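Local coordinates for putative glycosyl hydrolase (Bacteroides thetaiotaomicron VPI-5482, PDB 3K11) that probably hydrolyses glycosidic bonds, being a putative glycosyl hydrolase of the family 88 type, at the interface of chains A and B. Coordinates in Å, arbitrary orientation; residue numbers count along the deposited sequence, not the author numbering. Chains: chain A/B, Putative glycosyl hydrolase.

Contact 1: the interface of chains A and B. Residues chain A 381, 383, 385-386; chain B 24, 352, 356, 425-426.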
# COMPACT_ATOMS: atom_id res chain seq x y z
N ALA A 381 5.56 -18.60 -9.29
CA ALA A 381 6.84 -17.94 -9.26
C ALA A 381 7.17 -17.53 -7.80
O ALA A 381 6.27 -17.44 -6.92
CB ALA A 381 6.83 -16.66 -10.16
N ASP A 383 9.03 -14.52 -7.62
CA ASP A 383 9.42 -13.12 -7.86
C ASP A 383 8.18 -12.40 -8.37
O ASP A 383 7.30 -13.04 -8.96
CB ASP A 383 10.60 -12.98 -8.83
CG ASP A 383 10.23 -13.28 -10.27
OD1 ASP A 383 9.55 -12.41 -10.89
OD2 ASP A 383 10.67 -14.34 -10.79
N ALA A 385 7.90 -9.91 -10.71
CA ALA A 385 7.86 -9.59 -12.16
C ALA A 385 7.03 -10.60 -12.96
O ALA A 385 6.24 -10.22 -13.81
CB ALA A 385 9.31 -9.46 -12.72
N PHE A 386 7.20 -11.88 -12.68
CA PHE A 386 6.42 -12.92 -13.33
C PHE A 386 4.93 -12.60 -13.24
O PHE A 386 4.21 -12.58 -14.25
CB PHE A 386 6.75 -14.27 -12.69
CG PHE A 386 5.85 -15.40 -13.14
CD1 PHE A 386 6.10 -16.07 -14.31
CD2 PHE A 386 4.73 -15.75 -12.41
CE1 PHE A 386 5.30 -17.08 -14.72
CE2 PHE A 386 3.95 -16.82 -12.81
CZ PHE A 386 4.23 -17.44 -13.98
N TYR B 24 14.39 -10.46 -17.95
CA TYR B 24 13.84 -11.45 -17.03
C TYR B 24 14.37 -12.82 -17.46
O TYR B 24 14.68 -13.03 -18.61
CB TYR B 24 12.29 -11.48 -17.10
CG TYR B 24 11.69 -12.44 -16.09
CD1 TYR B 24 11.46 -12.03 -14.77
CD2 TYR B 24 11.46 -13.77 -16.41
CE1 TYR B 24 11.00 -12.94 -13.84
CE2 TYR B 24 10.95 -14.67 -15.47
CZ TYR B 24 10.76 -14.26 -14.18
OH TYR B 24 10.30 -15.12 -13.24
N PRO B 352 15.12 -16.49 -6.80
CA PRO B 352 14.48 -15.69 -7.86
C PRO B 352 14.34 -14.20 -7.56
O PRO B 352 14.32 -13.38 -8.49
CB PRO B 352 13.13 -16.37 -8.01
CG PRO B 352 13.36 -17.77 -7.59
CD PRO B 352 14.23 -17.58 -6.37
N LEU B 356 16.08 -11.60 -10.11
CA LEU B 356 15.29 -10.52 -10.70
C LEU B 356 15.91 -9.19 -10.32
O LEU B 356 16.01 -8.25 -11.14
CB LEU B 356 13.85 -10.56 -10.19
CG LEU B 356 12.97 -9.39 -10.62
CD1 LEU B 356 12.86 -9.29 -12.17
CD2 LEU B 356 11.59 -9.41 -9.95
N ALA B 425 8.75 -19.08 -15.25
CA ALA B 425 9.24 -18.44 -14.01
C ALA B 425 10.65 -18.96 -13.68
O ALA B 425 10.92 -20.14 -13.84
CB ALA B 425 8.29 -18.76 -12.82
N VAL B 426 11.50 -18.09 -13.16
CA VAL B 426 12.80 -18.51 -12.65
C VAL B 426 12.59 -19.36 -11.41
O VAL B 426 11.88 -18.95 -10.49
CB VAL B 426 13.65 -17.29 -12.29
CG1 VAL B 426 14.92 -17.71 -11.54
CG2 VAL B 426 13.99 -16.45 -13.55
O HOH W 1 10.17 -17.02 -9.84
O HOH W 2 13.50 -14.18 -11.07

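Contact 2: the interface of chains A and B. Residues chain A 256, 258, 260, 382; chain B 346, 348-350.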
# COMPACT_ATOMS: atom_id res chain seq x y z
N SER A 256 10.89 -25.32 1.92
CA SER A 256 11.35 -23.94 2.13
C SER A 256 11.17 -23.48 3.57
O SER A 256 10.14 -23.70 4.18
CB SER A 256 10.68 -22.95 1.17
OG SER A 256 11.11 -23.13 -0.17
N ASP A 258 11.12 -20.32 4.60
CA ASP A 258 10.21 -19.18 4.57
C ASP A 258 9.30 -19.45 3.40
O ASP A 258 9.67 -20.17 2.47
CB ASP A 258 10.95 -17.88 4.27
CG ASP A 258 11.56 -17.24 5.47
OD1 ASP A 258 11.35 -17.68 6.60
OD2 ASP A 258 12.26 -16.24 5.27
N PRO A 260 7.30 -17.24 0.92
CA PRO A 260 6.91 -15.94 0.34
C PRO A 260 5.50 -15.94 -0.22
O PRO A 260 5.03 -16.95 -0.73
CB PRO A 260 7.92 -15.75 -0.79
CG PRO A 260 9.11 -16.56 -0.40
CD PRO A 260 8.52 -17.78 0.26
N PHE A 382 8.44 -17.19 -7.60
CA PHE A 382 8.89 -16.59 -6.37
C PHE A 382 9.52 -15.21 -6.60
O PHE A 382 10.41 -14.77 -5.88
CB PHE A 382 9.79 -17.55 -5.60
CG PHE A 382 9.03 -18.70 -5.08
CD1 PHE A 382 8.11 -18.51 -4.06
CD2 PHE A 382 9.13 -19.94 -5.64
CE1 PHE A 382 7.31 -19.54 -3.62
CE2 PHE A 382 8.36 -20.94 -5.20
CZ PHE A 382 7.47 -20.76 -4.18
N ASP B 346 16.58 -19.54 2.48
CA ASP B 346 16.20 -20.56 1.54
C ASP B 346 16.39 -20.18 0.08
O ASP B 346 15.96 -19.12 -0.38
CB ASP B 346 14.73 -20.88 1.79
CG ASP B 346 14.27 -22.10 1.09
OD1 ASP B 346 14.59 -23.25 1.55
OD2 ASP B 346 13.57 -21.91 0.08
N ILE B 348 15.12 -21.73 -2.71
CA ILE B 348 13.93 -21.81 -3.55
C ILE B 348 13.14 -20.51 -3.37
O ILE B 348 12.65 -19.86 -4.35
CB ILE B 348 13.04 -23.03 -3.19
CG1 ILE B 348 13.71 -24.35 -3.60
CG2 ILE B 348 11.69 -22.90 -3.90
CD1 ILE B 348 13.06 -25.65 -3.02
N ALA B 349 13.02 -20.07 -2.13
CA ALA B 349 12.25 -18.87 -1.84
C ALA B 349 12.89 -17.57 -2.32
O ALA B 349 12.19 -16.68 -2.80
CB ALA B 349 11.93 -18.77 -0.32
N TYR B 350 14.21 -17.45 -2.17
CA TYR B 350 14.87 -16.18 -2.41
C TYR B 350 15.74 -16.08 -3.64
O TYR B 350 16.08 -14.99 -4.04
CB TYR B 350 15.62 -15.74 -1.14
CG TYR B 350 14.66 -15.48 0.01
CD1 TYR B 350 13.71 -14.47 -0.06
CD2 TYR B 350 14.66 -16.31 1.15
CE1 TYR B 350 12.83 -14.27 0.96
CE2 TYR B 350 13.72 -16.11 2.19
CZ TYR B 350 12.83 -15.07 2.08
OH TYR B 350 11.91 -14.81 3.11
O HOH W 3 10.02 -14.99 -3.14

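Contact 1: the interface of chains A and B
The carboxylate oxygen OD2 of A:Asp383 is gripped by the phenol of B:Tyr24 and by two waters. The phenol OH of B:Tyr24 donates to OD2 of A:Asp383 at 2.6 Å. OD2 accepts on its syn lone pair, the side of OD1. Water 1 carries the link on to the carbonyl O of B:Val426. Water 2 carries it to the carbonyl O of B:Pro352, 2.8 Å from the water oxygen.

The other oxygen, OD1, lies against the B:Tyr24 edge and takes a bond from its own chain. The backbone N-H of A:Phe386 meets it at 3.0 Å, on the syn side and tilted out of the carboxylate plane. This bond ties the carboxylate to the start of helix 384-388 and limits its rotation. The side chain of A:Asp383 stands with CG between its backbone N and carbonyl carbon (chi1 73°). From there the carboxylate meets the edge of the B:Tyr24 ring, with CG in the ring plane and 3.7 Å from CE1. Carboxylate and ring planes are 53° apart.

The phenol has its own second-shell support. The backbone N of B:Val426 donates to OH of B:Tyr24 at 3.2 Å, nearly straight. The tyrosine is thus donor to one chain and acceptor within the other. The B:Val426 N-H helps hold the phenol oxygen where its proton can point to OD2.

Small apolar contacts flank the polar core. The methyl of A:Ala385 meets both branch ends of B:Leu356, CD1 and CD2, each at 3.6 Å. On the other flank, CB of B:Ala425 touches CB of A:Ala381 at 3.7 Å. The same B:Ala425 methyl lies over one face of the A:Phe386 ring, offset toward its rim near CD1.

Contact 2: the interface of chains A and B
The backbone here is extended loop on chain A, at A:Ser256, A:Asp258 and A:Pro260, set against the first turn of helix 347-362 of chain B. The hydroxyl OG of A:Ser256 donates to OD2 of B:Asp346 at 2.8 Å. It comes from above the carboxylate plane, 43° out of it. The backbone N of B:Ala349 binds the same oxygen at 2.9 Å, on its anti side and slightly out of the plane. B:Asp346 therefore caps the helix start and also receives the partner chain. The helix end may help stabilise its negative charge.

B:Tyr350 makes the second polar link. Its phenol OH donates to OD2 of A:Asp258 at 2.6 Å, on the anti side of that oxygen and tilted out of the carboxylate plane. OD2 sits in the ring plane, at the edge near CE2. Carboxylate and ring planes are almost perpendicular, 83° apart. CG of A:Asp258 lies anti to its carbonyl carbon (chi1 -84°), which turns the carboxylate toward the phenol.

Between the two polar links, the methyl of B:Ala349 packs on the A:Pro260 ring, 3.6 Å from CG and just as near CD. A:Phe382 brings its CD2 side to the carbonyl O of B:Ile348 at 3.8 Å. Water 3 joins the carbonyl O of A:Phe382 to that of B:Ala349. Together these contacts dock the helix start of one copy on two loop segments of the other, in an interface that may belong to the crystal alone.

Contact 1 and contact 2 are neighbouring parts of one A-B interface, with centres about 12 Å apart. They share helix 347-362 of chain B: its first turn serves contact 2, and B:Pro352 and B:Leu356, further along, serve contact 1. On chain A, the run from A:Ala381 to A:Asp383 feeds both, with A:Phe382 in contact 2 between two residues of contact 1. The two contacts therefore probably act as one continuous patch. The chains are copies of one protein, but the whole interface is not an exact two-fold. The structure alone does not show whether this pairing forms in solution.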